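DNA ligase (Archaeoglobus fulgidus, PDB 3GDE) probably seals nicks in double-stranded DNA during replication, recombination and repair, joining a 3'-hydroxyl to a 5'-phosphate at the expense of ATP. Local coordinates at residues 98-101 against 102-105; 121-124 against 125-129; 136-139 against 140-144; 148-151 against 152-156; 157-160 against 161-165. All coordinates share one frame; numbering follows the deposited sequence.

Interaction 1: 98-101 against 102-105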
loop_
_atom_site.group_PDB
_atom_site.type_symbol
_atom_site.label_atom_id
_atom_site.label_comp_id
_atom_site.label_asym_id
_atom_site.label_seq_id
_atom_site.Cartn_x
_atom_site.Cartn_y
_atom_site.Cartn_z
ATOM N N ALA A 98 -17.957 -17.200 -9.464
ATOM C CA ALA A 98 -17.285 -18.452 -9.138
ATOM C C ALA A 98 -18.200 -19.355 -8.294
ATOM O O ALA A 98 -18.365 -20.534 -8.610
ATOM C CB ALA A 98 -15.959 -18.191 -8.437
ATOM N N GLU A 99 -18.812 -18.780 -7.257
ATOM C CA GLU A 99 -19.785 -19.472 -6.421
ATOM C C GLU A 99 -20.913 -20.123 -7.238
ATOM O O GLU A 99 -21.288 -21.268 -6.996
ATOM C CB GLU A 99 -20.372 -18.516 -5.387
ATOM C CG GLU A 99 -21.344 -19.174 -4.405
ATOM C CD GLU A 99 -22.175 -18.169 -3.615
ATOM O OE1 GLU A 99 -22.056 -16.944 -3.849
ATOM O OE2 GLU A 99 -22.962 -18.608 -2.758
ATOM N N GLN A 100 -21.425 -19.381 -8.213
ATOM C CA GLN A 100 -22.506 -19.839 -9.066
ATOM C C GLN A 100 -22.068 -20.960 -9.999
ATOM O O GLN A 100 -22.784 -21.947 -10.158
ATOM C CB GLN A 100 -23.094 -18.661 -9.860
ATOM C CG GLN A 100 -24.599 -18.742 -10.035
ATOM C CD GLN A 100 -25.323 -19.131 -8.747
ATOM O OE1 GLN A 100 -25.157 -18.498 -7.695
ATOM N NE2 GLN A 100 -26.126 -20.186 -8.826
ATOM N N LEU A 101 -20.894 -20.820 -10.603
ATOM C CA LEU A 101 -20.369 -21.872 -11.481
ATOM C C LEU A 101 -20.102 -23.196 -10.750
ATOM O O LEU A 101 -20.398 -24.259 -11.272
ATOM C CB LEU A 101 -19.106 -21.408 -12.215
ATOM C CG LEU A 101 -19.257 -20.236 -13.194
ATOM C CD1 LEU A 101 -17.914 -19.892 -13.806
ATOM C CD2 LEU A 101 -20.308 -20.546 -14.293
ATOM N N ILE A 102 -19.541 -23.127 -9.546
ATOM C CA ILE A 102 -19.267 -24.332 -8.769
ATOM C C ILE A 102 -20.559 -24.962 -8.219
ATOM O O ILE A 102 -20.685 -26.184 -8.174
ATOM C CB ILE A 102 -18.192 -24.089 -7.668
ATOM C CG1 ILE A 102 -16.778 -24.271 -8.239
ATOM C CG2 ILE A 102 -18.348 -25.079 -6.515
ATOM C CD1 ILE A 102 -16.284 -23.188 -9.153
ATOM N N LYS A 103 -21.521 -24.123 -7.843
ATOM C CA LYS A 103 -22.833 -24.590 -7.409
ATOM C C LYS A 103 -23.490 -25.434 -8.498
ATOM O O LYS A 103 -24.005 -26.515 -8.224
ATOM C CB LYS A 103 -23.732 -23.414 -7.024
ATOM C CG LYS A 103 -25.049 -23.828 -6.385
ATOM C CD LYS A 103 -25.944 -22.627 -6.153
ATOM C CE LYS A 103 -27.403 -23.041 -5.956
ATOM N NZ LYS A 103 -28.328 -21.866 -5.925
ATOM N N LYS A 104 -23.451 -24.931 -9.729
ATOM C CA LYS A 104 -23.958 -25.634 -10.907
ATOM C C LYS A 104 -23.165 -26.915 -11.205
ATOM O O LYS A 104 -23.751 -27.936 -11.565
ATOM C CB LYS A 104 -23.959 -24.672 -12.106
ATOM C CG LYS A 104 -23.736 -25.293 -13.487
ATOM C CD LYS A 104 -22.799 -24.410 -14.337
ATOM C CE LYS A 104 -21.322 -24.822 -14.197
ATOM N NZ LYS A 104 -20.998 -26.101 -14.936
ATOM N N LYS A 105 -21.849 -26.863 -11.030
ATOM C CA LYS A 105 -20.967 -27.980 -11.376
ATOM C C LYS A 105 -21.039 -29.181 -10.429
ATOM O O LYS A 105 -20.973 -30.322 -10.875
ATOM C CB LYS A 105 -19.513 -27.514 -11.518
ATOM C CG LYS A 105 -18.594 -28.539 -12.166
ATOM C CD LYS A 105 -19.035 -28.856 -13.594
ATOM C CE LYS A 105 -18.179 -29.957 -14.200
ATOM N NZ LYS A 105 -17.898 -29.711 -15.651
#
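Q100 and L101 meet K103 and K104 in a local contact along two turns of helix 94-108, in the helical N-terminal DNA-binding domain. Four backbone i to i+4 bonds, I102 N to A98 O through K105 N to L101 O, carry the helix across the join. The tip of Q100 lies alongside K103, both pointing the same way, with NE2 of Q100 3.6 Å from CD of K103. Beyond CG the K103 chain runs extended. K104 behaves differently: bends at chi2, chi3 (92°) and chi4 fold it back along the helix, placing its CE 3.1 Å from O of L101 and 4.4 Å from CD2 of L101, while NZ is held by the carbonyl of S77. With an alanine in place of K104, the S77 carbonyl would probably lose this ammonium partner and O of L101 its aliphatic cover. L101 itself is buried, packing on helices 66-77 and 81-91. E99 forms a salt bridge with R156 of helix 152-162 through its OE1. The chemistry is therefore divided: leucine and isoleucine enter the core, and the lysine chains lend methylenes to the helix surface while the folded K104 spends its charge on a neighbouring carbonyl.

Interaction 2: 121-124 against 125-129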
loop_
_atom_site.group_PDB
_atom_site.type_symbol
_atom_site.label_atom_id
_atom_site.label_comp_id
_atom_site.label_asym_id
_atom_site.label_seq_id
_atom_site.Cartn_x
_atom_site.Cartn_y
_atom_site.Cartn_z
ATOM N N ARG A 121 -2.887 -22.144 1.209
ATOM C CA ARG A 121 -1.575 -21.554 1.431
ATOM C C ARG A 121 -0.472 -22.209 0.583
ATOM O O ARG A 121 0.321 -21.506 -0.026
ATOM C CB ARG A 121 -1.217 -21.667 2.904
ATOM C CG ARG A 121 0.155 -21.156 3.244
ATOM C CD ARG A 121 0.026 -19.708 3.635
ATOM N NE ARG A 121 0.569 -18.828 2.626
ATOM C CZ ARG A 121 0.354 -17.520 2.570
ATOM N NH1 ARG A 121 -0.424 -16.917 3.455
ATOM N NH2 ARG A 121 0.915 -16.820 1.598
ATOM N N GLU A 122 -0.443 -23.542 0.554
ATOM C CA GLU A 122 0.586 -24.298 -0.187
ATOM C C GLU A 122 0.475 -24.072 -1.690
ATOM O O GLU A 122 1.477 -23.830 -2.351
ATOM C CB GLU A 122 0.506 -25.808 0.098
ATOM C CG GLU A 122 0.458 -26.197 1.576
ATOM C CD GLU A 122 1.826 -26.289 2.259
ATOM O OE1 GLU A 122 1.856 -26.830 3.393
ATOM O OE2 GLU A 122 2.858 -25.834 1.686
ATOM N N THR A 123 -0.748 -24.155 -2.210
ATOM C CA THR A 123 -1.035 -23.901 -3.622
ATOM C C THR A 123 -0.646 -22.472 -4.031
ATOM O O THR A 123 -0.033 -22.271 -5.087
ATOM C CB THR A 123 -2.525 -24.149 -3.921
ATOM O OG1 THR A 123 -2.896 -25.422 -3.377
ATOM C CG2 THR A 123 -2.795 -24.123 -5.429
ATOM N N PHE A 124 -1.000 -21.497 -3.184
ATOM C CA PHE A 124 -0.581 -20.087 -3.361
ATOM C C PHE A 124 0.936 -19.904 -3.392
ATOM O O PHE A 124 1.455 -19.198 -4.265
ATOM C CB PHE A 124 -1.192 -19.180 -2.287
ATOM C CG PHE A 124 -2.645 -18.834 -2.524
ATOM C CD1 PHE A 124 -3.354 -18.097 -1.586
ATOM C CD2 PHE A 124 -3.309 -19.259 -3.673
ATOM C CE1 PHE A 124 -4.697 -17.757 -1.797
ATOM C CE2 PHE A 124 -4.653 -18.939 -3.881
ATOM C CZ PHE A 124 -5.342 -18.182 -2.942
ATOM N N ASP A 125 1.643 -20.529 -2.444
ATOM C CA ASP A 125 3.106 -20.447 -2.397
ATOM C C ASP A 125 3.761 -21.034 -3.651
ATOM O O ASP A 125 4.733 -20.471 -4.159
ATOM C CB ASP A 125 3.669 -21.083 -1.117
ATOM C CG ASP A 125 3.398 -20.237 0.142
ATOM O OD1 ASP A 125 2.832 -19.125 0.044
ATOM O OD2 ASP A 125 3.768 -20.686 1.242
ATOM N N GLU A 126 3.218 -22.142 -4.169
ATOM C CA GLU A 126 3.688 -22.674 -5.445
ATOM C C GLU A 126 3.417 -21.717 -6.613
ATOM O O GLU A 126 4.313 -21.453 -7.402
ATOM C CB GLU A 126 3.100 -24.045 -5.771
ATOM C CG GLU A 126 3.610 -24.484 -7.146
ATOM C CD GLU A 126 3.240 -25.882 -7.568
ATOM O OE1 GLU A 126 3.681 -26.248 -8.674
ATOM O OE2 GLU A 126 2.520 -26.598 -6.833
ATOM N N ILE A 127 2.183 -21.221 -6.720
ATOM C CA ILE A 127 1.816 -20.254 -7.748
ATOM C C ILE A 127 2.752 -19.042 -7.767
ATOM O O ILE A 127 3.245 -18.672 -8.829
ATOM C CB ILE A 127 0.320 -19.815 -7.630
ATOM C CG1 ILE A 127 -0.605 -20.948 -8.092
ATOM C CG2 ILE A 127 0.061 -18.573 -8.456
ATOM C CD1 ILE A 127 -2.087 -20.807 -7.664
ATOM N N ALA A 128 3.008 -18.451 -6.598
ATOM C CA ALA A 128 3.955 -17.327 -6.456
ATOM C C ALA A 128 5.393 -17.598 -6.955
ATOM O O ALA A 128 6.079 -16.682 -7.427
ATOM C CB ALA A 128 3.973 -16.831 -5.016
ATOM N N SER A 129 5.849 -18.841 -6.857
ATOM C CA SER A 129 7.215 -19.206 -7.266
ATOM C C SER A 129 7.404 -19.401 -8.785
ATOM O O SER A 129 8.542 -19.483 -9.273
ATOM C CB SER A 129 7.677 -20.460 -6.517
ATOM O OG SER A 129 6.861 -21.571 -6.849
HETATM O O HOH W 1 3.027 -23.154 2.139
#
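R121 reaches one turn forward to D125, laying the edge of its guanidinium toward the carboxylate. NE and NH2 of R121 each lie 3.4 Å from OD1 of D125, two long, weak bonds that make up a salt bridge, and the two planar groups are turned 44° apart. The chain leaves CB with CG opposite the backbone N (chi1 177°), then bends at chi2 and chi3 to swing the group over. Both partners have firmer holds: R121 NH1 pairs with D44 and NH2 with the carbonyl of V53, while D125 OD1 also bonds Y54 OH. E122 meets D125 through water: one molecule donates to E122 OE2 and to D125 OD2, each at 2.7 Å, bridging two like charges whose oxygens OE2 and OD2 stand 5.2 Å apart. T123 turns its methyl to I127, CG2 lying 4.1 Å from CD1, and its OG1 bonds the carbonyl of K119. F124 points its ring into the core, against L161 and I162 of helix 152-162; I127 CD1 comes to the ring edge, 4.5 Å from CD2 of F124. The backbone N atoms of D125, E126, I127 and A128 each bond the carbonyl four residues back. This is an amphipathic helix of the DNA-binding domain, with an i to i+4 arginine-aspartate pair on its polar flank and a phenylalanine and isoleucine facing inward.

Interaction 3: 136-139 against 140-144; sequences MKRK and IMLLT
M136 lies alongside I140 one turn on, the two pointing the same way, and its terminal methyl CE touches CD1 of I140 at 3.9 Å. The methionine chain starts with CG opposite the backbone N (chi1 -171°) and bends only at chi3 (80°), which brings CE across to the isoleucine. I140 is buried, and its CG1 also covers the carbonyl of M136, 3.4 Å from that O. On another side of helix 135-149, the stem of R138 and the side chain of L142 cross obliquely, with CG of R138 4.1 Å from CD1 of L142. The guanidinium runs on past this contact to a salt bridge between NH1 and E126 of helix 117-129. K139 sends an extended chain beyond CG, so that NZ reaches the carbonyl of G63. Backbone bonds of I140, M141, L142 and L143 to the carbonyls four residues back continue the helix. At T144 the grip doubles: its N donates to O of I140 at 2.8 Å, and its OG1, also hydrogen-bonded with N75 OD1, meets the same O of I140 at 2.7 Å from the opposite face of the carbonyl plane. R138 thus works at both ends, its apolar stem packing on L142 close to the backbone and its charge spent on an ion pair that links helices 135-149 and 117-129.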
loop_
_atom_site.group_PDB
_atom_site.type_symbol
_atom_site.label_atom_id
_atom_site.label_comp_id
_atom_site.label_asym_id
_atom_site.label_seq_id
_atom_site.Cartn_x
_atom_site.Cartn_y
_atom_site.Cartn_z
ATOM N N MET A 136 2.456 -19.374 -16.741
ATOM C CA MET A 136 1.063 -18.913 -16.765
ATOM C C MET A 136 0.063 -20.077 -16.868
ATOM O O MET A 136 -0.953 -20.088 -16.169
ATOM C CB MET A 136 0.831 -17.909 -17.903
ATOM C CG MET A 136 -0.533 -17.229 -17.862
ATOM S SD MET A 136 -1.109 -16.539 -19.440
ATOM C CE MET A 136 -1.708 -18.029 -20.244
ATOM N N LYS A 137 0.351 -21.042 -17.743
ATOM C CA LYS A 137 -0.542 -22.181 -17.935
ATOM C C LYS A 137 -0.570 -23.122 -16.719
ATOM O O LYS A 137 -1.632 -23.625 -16.350
ATOM C CB LYS A 137 -0.206 -22.949 -19.221
ATOM C CG LYS A 137 -0.327 -22.118 -20.512
ATOM C CD LYS A 137 -1.775 -21.939 -20.958
ATOM C CE LYS A 137 -1.852 -21.216 -22.296
ATOM N NZ LYS A 137 -3.152 -21.497 -22.990
ATOM N N ARG A 138 0.584 -23.352 -16.096
ATOM C CA ARG A 138 0.609 -24.134 -14.853
ATOM C C ARG A 138 -0.185 -23.446 -13.731
ATOM O O ARG A 138 -0.937 -24.103 -13.001
ATOM C CB ARG A 138 2.033 -24.451 -14.386
ATOM C CG ARG A 138 2.025 -25.191 -13.069
ATOM C CD ARG A 138 3.399 -25.389 -12.509
ATOM N NE ARG A 138 3.906 -26.656 -12.970
ATOM C CZ ARG A 138 4.064 -27.736 -12.223
ATOM N NH1 ARG A 138 3.798 -27.724 -10.922
ATOM N NH2 ARG A 138 4.508 -28.830 -12.805
ATOM N N LYS A 139 -0.031 -22.127 -13.614
ATOM C CA LYS A 139 -0.836 -21.348 -12.672
ATOM C C LYS A 139 -2.324 -21.592 -12.879
ATOM O O LYS A 139 -3.058 -21.800 -11.926
ATOM C CB LYS A 139 -0.540 -19.857 -12.796
ATOM C CG LYS A 139 0.784 -19.453 -12.217
ATOM C CD LYS A 139 0.874 -17.955 -12.183
ATOM C CE LYS A 139 2.301 -17.495 -12.237
ATOM N NZ LYS A 139 2.336 -16.023 -12.086
ATOM N N ILE A 140 -2.760 -21.580 -14.128
ATOM C CA ILE A 140 -4.147 -21.882 -14.456
ATOM C C ILE A 140 -4.503 -23.316 -14.017
ATOM O O ILE A 140 -5.564 -23.544 -13.450
ATOM C CB ILE A 140 -4.441 -21.634 -15.964
ATOM C CG1 ILE A 140 -4.314 -20.133 -16.282
ATOM C CG2 ILE A 140 -5.827 -22.165 -16.355
ATOM C CD1 ILE A 140 -4.113 -19.790 -17.787
ATOM N N MET A 141 -3.601 -24.269 -14.248
ATOM C CA MET A 141 -3.849 -25.651 -13.839
ATOM C C MET A 141 -3.946 -25.813 -12.322
ATOM O O MET A 141 -4.784 -26.562 -11.834
ATOM C CB MET A 141 -2.800 -26.599 -14.445
ATOM C CG MET A 141 -2.897 -26.727 -15.975
ATOM S SD MET A 141 -4.614 -26.825 -16.546
ATOM C CE MET A 141 -5.060 -28.425 -15.869
ATOM N N LEU A 142 -3.107 -25.088 -11.584
ATOM C CA LEU A 142 -3.151 -25.083 -10.116
ATOM C C LEU A 142 -4.423 -24.455 -9.557
ATOM O O LEU A 142 -5.034 -24.995 -8.641
ATOM C CB LEU A 142 -1.914 -24.401 -9.532
ATOM C CG LEU A 142 -0.606 -25.193 -9.641
ATOM C CD1 LEU A 142 0.591 -24.302 -9.313
ATOM C CD2 LEU A 142 -0.640 -26.452 -8.753
ATOM N N LEU A 143 -4.817 -23.316 -10.114
ATOM C CA LEU A 143 -6.094 -22.688 -9.773
ATOM C C LEU A 143 -7.294 -23.575 -10.120
ATOM O O LEU A 143 -8.245 -23.646 -9.347
ATOM C CB LEU A 143 -6.232 -21.344 -10.495
ATOM C CG LEU A 143 -5.282 -20.205 -10.136
ATOM C CD1 LEU A 143 -5.363 -19.113 -11.206
ATOM C CD2 LEU A 143 -5.570 -19.644 -8.721
ATOM N N THR A 144 -7.249 -24.209 -11.297
ATOM C CA THR A 144 -8.252 -25.181 -11.769
ATOM C C THR A 144 -8.411 -26.375 -10.822
ATOM O O THR A 144 -9.527 -26.845 -10.588
ATOM C CB THR A 144 -7.880 -25.711 -13.182
ATOM O OG1 THR A 144 -7.926 -24.637 -14.124
ATOM C CG2 THR A 144 -8.825 -26.838 -13.656
#

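Interaction 4: 148-151 against 152-156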
loop_
_atom_site.group_PDB
_atom_site.type_symbol
_atom_site.label_atom_id
_atom_site.label_comp_id
_atom_site.label_asym_id
_atom_site.label_seq_id
_atom_site.Cartn_x
_atom_site.Cartn_y
_atom_site.Cartn_z
ATOM N N GLY A 148 -11.802 -27.084 -8.569
ATOM C CA GLY A 148 -12.386 -28.425 -8.639
ATOM C C GLY A 148 -12.661 -29.068 -7.284
ATOM O O GLY A 148 -13.514 -29.941 -7.179
ATOM N N LEU A 149 -11.950 -28.633 -6.250
ATOM C CA LEU A 149 -12.092 -29.194 -4.895
ATOM C C LEU A 149 -12.896 -28.312 -3.928
ATOM O O LEU A 149 -13.278 -28.764 -2.841
ATOM C CB LEU A 149 -10.711 -29.457 -4.295
ATOM C CG LEU A 149 -9.935 -30.770 -4.434
ATOM C CD1 LEU A 149 -10.533 -31.783 -5.384
ATOM C CD2 LEU A 149 -8.502 -30.445 -4.815
ATOM N N ALA A 150 -13.155 -27.071 -4.323
ATOM C CA ALA A 150 -13.755 -26.072 -3.451
ATOM C C ALA A 150 -15.287 -26.107 -3.422
ATOM O O ALA A 150 -15.927 -26.450 -4.410
ATOM C CB ALA A 150 -13.280 -24.688 -3.856
ATOM N N THR A 151 -15.869 -25.753 -2.278
ATOM C CA THR A 151 -17.310 -25.502 -2.202
ATOM C C THR A 151 -17.631 -24.174 -2.922
ATOM O O THR A 151 -16.731 -23.374 -3.169
ATOM C CB THR A 151 -17.822 -25.450 -0.738
ATOM O OG1 THR A 151 -17.284 -24.309 -0.070
ATOM C CG2 THR A 151 -17.454 -26.731 0.034
ATOM N N PRO A 152 -18.905 -23.954 -3.292
ATOM C CA PRO A 152 -19.297 -22.675 -3.889
ATOM C C PRO A 152 -18.839 -21.466 -3.061
ATOM O O PRO A 152 -18.258 -20.536 -3.615
ATOM C CB PRO A 152 -20.832 -22.774 -3.941
ATOM C CG PRO A 152 -21.090 -24.242 -4.109
ATOM C CD PRO A 152 -20.052 -24.889 -3.205
ATOM N N LEU A 153 -19.063 -21.500 -1.750
ATOM C CA LEU A 153 -18.631 -20.407 -0.867
ATOM C C LEU A 153 -17.113 -20.277 -0.732
ATOM O O LEU A 153 -16.589 -19.169 -0.559
ATOM C CB LEU A 153 -19.272 -20.560 0.512
ATOM C CG LEU A 153 -19.736 -19.304 1.236
ATOM C CD1 LEU A 153 -20.408 -18.287 0.278
ATOM C CD2 LEU A 153 -20.676 -19.716 2.337
ATOM N N GLU A 154 -16.400 -21.398 -0.807
ATOM C CA GLU A 154 -14.936 -21.347 -0.857
ATOM C C GLU A 154 -14.464 -20.673 -2.137
ATOM O O GLU A 154 -13.533 -19.877 -2.111
ATOM C CB GLU A 154 -14.317 -22.744 -0.767
ATOM C CG GLU A 154 -14.145 -23.251 0.634
ATOM C CD GLU A 154 -13.713 -24.722 0.699
ATOM O OE1 GLU A 154 -13.936 -25.472 -0.274
ATOM O OE2 GLU A 154 -13.154 -25.134 1.737
ATOM N N ALA A 155 -15.104 -21.014 -3.254
ATOM C CA ALA A 155 -14.720 -20.482 -4.554
ATOM C C ALA A 155 -14.922 -18.968 -4.600
ATOM O O ALA A 155 -14.154 -18.239 -5.230
ATOM C CB ALA A 155 -15.505 -21.175 -5.669
ATOM N N ARG A 156 -15.967 -18.510 -3.924
ATOM C CA ARG A 156 -16.255 -17.089 -3.783
ATOM C C ARG A 156 -15.121 -16.311 -3.125
ATOM O O ARG A 156 -14.622 -15.356 -3.711
ATOM C CB ARG A 156 -17.545 -16.916 -2.998
ATOM C CG ARG A 156 -17.923 -15.488 -2.670
ATOM C CD ARG A 156 -19.416 -15.453 -2.556
ATOM N NE ARG A 156 -19.864 -14.753 -1.376
ATOM C CZ ARG A 156 -21.080 -14.874 -0.867
ATOM N NH1 ARG A 156 -21.968 -15.669 -1.438
ATOM N NH2 ARG A 156 -21.407 -14.195 0.220
#
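T151 ends an extended link, and P152 begins a helix. A150 and T151 have psi angles of 148° and 162°, after which P152 drops into helical values and A155 N donates to O of T151 at 2.9 Å, the first regular bond of helix 152-162. The ring of P152 sits tightly against its predecessor, CD only 3.4 Å from CB of T151. T151 holds the N-cap position. Its OG1 stands between the backbone N and the carbonyl carbon (chi1 67°), from where it accepts from E154 N at 3.1 Å. In return E154 OE1 accepts from T151 N at 2.8 Å, met on the anti side of the carboxylate and out of its plane. These reciprocal bonds form a capping box at the start of helix 152-162, just after helix 135-149 in the DNA-binding domain. The extended E154 chain passes OG1 on its way, CG lying 3.4 Å from that hydroxyl, and OE1 also approaches CA of A150 at 3.2 Å. A carboxylate at this helix start is likely to be favoured by the amide N-H groups around it. A leucine in place of E154 would probably leave T151 N, and L115 N, which bonds OE2, without this carboxylate acceptor. A150 points its methyl toward the helix, where CB lies 3.8 Å from CB of E154.

Interaction 5: 157-160 against 161-165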
loop_
_atom_site.group_PDB
_atom_site.type_symbol
_atom_site.label_atom_id
_atom_site.label_comp_id
_atom_site.label_asym_id
_atom_site.label_seq_id
_atom_site.Cartn_x
_atom_site.Cartn_y
_atom_site.Cartn_z
ATOM N N TYR A 157 -14.715 -16.720 -1.919
ATOM C CA TYR A 157 -13.654 -16.007 -1.181
ATOM C C TYR A 157 -12.233 -16.310 -1.646
ATOM O O TYR A 157 -11.339 -15.519 -1.420
ATOM C CB TYR A 157 -13.820 -16.158 0.332
ATOM C CG TYR A 157 -15.091 -15.492 0.792
ATOM C CD1 TYR A 157 -15.189 -14.102 0.829
ATOM C CD2 TYR A 157 -16.217 -16.249 1.140
ATOM C CE1 TYR A 157 -16.361 -13.480 1.218
ATOM C CE2 TYR A 157 -17.399 -15.636 1.527
ATOM C CZ TYR A 157 -17.461 -14.251 1.565
ATOM O OH TYR A 157 -18.620 -13.621 1.943
ATOM N N LEU A 158 -12.027 -17.447 -2.302
ATOM C CA LEU A 158 -10.747 -17.723 -2.960
ATOM C C LEU A 158 -10.534 -16.704 -4.067
ATOM O O LEU A 158 -9.443 -16.143 -4.223
ATOM C CB LEU A 158 -10.735 -19.135 -3.562
ATOM C CG LEU A 158 -9.817 -20.248 -3.030
ATOM C CD1 LEU A 158 -9.137 -19.927 -1.708
ATOM C CD2 LEU A 158 -10.541 -21.608 -2.957
ATOM N N THR A 159 -11.591 -16.476 -4.830
ATOM C CA THR A 159 -11.570 -15.554 -5.952
ATOM C C THR A 159 -11.368 -14.123 -5.446
ATOM O O THR A 159 -10.513 -13.397 -5.956
ATOM C CB THR A 159 -12.879 -15.686 -6.774
ATOM O OG1 THR A 159 -12.982 -17.025 -7.285
ATOM C CG2 THR A 159 -12.927 -14.689 -7.940
ATOM N N ARG A 160 -12.131 -13.740 -4.424
ATOM C CA ARG A 160 -12.051 -12.395 -3.856
ATOM C C ARG A 160 -10.694 -12.134 -3.207
ATOM O O ARG A 160 -10.186 -11.012 -3.250
ATOM C CB ARG A 160 -13.184 -12.159 -2.861
ATOM C CG ARG A 160 -14.539 -12.007 -3.537
ATOM C CD ARG A 160 -15.561 -11.417 -2.603
ATOM N NE ARG A 160 -16.919 -11.502 -3.130
ATOM C CZ ARG A 160 -18.001 -11.247 -2.398
ATOM N NH1 ARG A 160 -17.872 -10.902 -1.127
ATOM N NH2 ARG A 160 -19.213 -11.350 -2.924
ATOM N N LEU A 161 -10.114 -13.185 -2.632
ATOM C CA LEU A 161 -8.799 -13.127 -2.002
ATOM C C LEU A 161 -7.711 -12.852 -3.041
ATOM O O LEU A 161 -6.918 -11.928 -2.866
ATOM C CB LEU A 161 -8.526 -14.423 -1.215
ATOM C CG LEU A 161 -7.211 -14.659 -0.465
ATOM C CD1 LEU A 161 -6.826 -13.480 0.432
ATOM C CD2 LEU A 161 -7.303 -15.953 0.358
ATOM N N ILE A 162 -7.692 -13.638 -4.120
ATOM C CA ILE A 162 -6.780 -13.420 -5.252
ATOM C C ILE A 162 -6.915 -12.006 -5.858
ATOM O O ILE A 162 -5.926 -11.397 -6.261
ATOM C CB ILE A 162 -6.991 -14.490 -6.358
ATOM C CG1 ILE A 162 -6.583 -15.881 -5.850
ATOM C CG2 ILE A 162 -6.216 -14.118 -7.656
ATOM C CD1 ILE A 162 -7.126 -17.015 -6.673
ATOM N N LEU A 163 -8.143 -11.499 -5.911
ATOM C CA LEU A 163 -8.428 -10.152 -6.408
ATOM C C LEU A 163 -8.240 -9.069 -5.337
ATOM O O LEU A 163 -8.435 -7.889 -5.611
ATOM C CB LEU A 163 -9.850 -10.092 -6.988
ATOM C CG LEU A 163 -10.042 -10.940 -8.258
ATOM C CD1 LEU A 163 -11.489 -10.974 -8.707
ATOM C CD2 LEU A 163 -9.132 -10.473 -9.385
ATOM N N ASN A 164 -7.871 -9.488 -4.123
ATOM C CA ASN A 164 -7.573 -8.594 -3.001
ATOM C C ASN A 164 -8.709 -7.680 -2.492
ATOM O O ASN A 164 -8.437 -6.725 -1.756
ATOM C CB ASN A 164 -6.291 -7.773 -3.262
ATOM C CG ASN A 164 -5.062 -8.650 -3.595
ATOM O OD1 ASN A 164 -4.268 -8.293 -4.477
ATOM N ND2 ASN A 164 -4.905 -9.792 -2.899
ATOM N N GLU A 165 -9.956 -7.970 -2.867
ATOM C CA GLU A 165 -11.128 -7.278 -2.307
ATOM C C GLU A 165 -12.198 -8.251 -1.799
ATOM O O GLU A 165 -12.985 -8.800 -2.570
ATOM C CB GLU A 165 -11.700 -6.167 -3.245
ATOM C CG GLU A 165 -12.653 -6.577 -4.384
ATOM C CD GLU A 165 -13.765 -5.525 -4.737
ATOM O OE1 GLU A 165 -14.084 -4.600 -3.932
ATOM O OE2 GLU A 165 -14.351 -5.650 -5.840
#
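R160 meets E165 where helix 152-162 ends in a Schellman motif: N164 takes a positive phi of 62°, N164 N donates to O of L161 at 2.9 Å, and E165 N returns a weak bond to O of R160. The R160 side chain runs beside this turn. Its CB lies 3.4 Å from O of E165; CG and then CD pass the same oxygen at 3.7 Å, so three successive carbons line one carbonyl. CG stands beside the backbone N, opposite the carbonyl carbon (chi1 -72°), and from there to NE the chain is extended. NE forms a salt bridge with D93, while NH1 pairs with E17 and bonds the carbonyl of M166. The buried guanidinium thus ties helix 152-162 to the residues that follow its end and to two acidic groups, which probably stabilise its positive charge. On another face T159 and L163 lie side by side, pointing the same way; CG2 of T159 is 4.1 Å from CD1 of L163, and OG1 of T159 bonds Y147 OH. I162 shields the carbonyl of L158, with its CG1 3.3 Å from that O. The ring of Y157 packs on F6, A10 and C13 of helix 6-16, and its OH bonds E17. L161 N reaches O of Y157 at 2.9 Å from above that carbonyl's plane, 41° out of it.

How the interactions relate
From the N terminus the five contacts follow in series within the helical DNA-binding domain; none nests in or crosses another, and each stays within a helix or at one of its ends and closes no long loop. Interaction 1 on helix 94-108 touches interaction 4, where I102 CG2 packs on A150 and P152, and reaches interaction 5 through A98 and T159. Interactions 2 and 3 lie on consecutive helices, 117-129 and 135-149, and meet where I127 packs on L142. Interactions 3 and 4 share helix 135-149; interactions 4 and 5 bracket helix 152-162. That helix is the common neighbour: near its start it meets interaction 1, and near its end I162 joins F124 of interaction 2 and L143 of interaction 3.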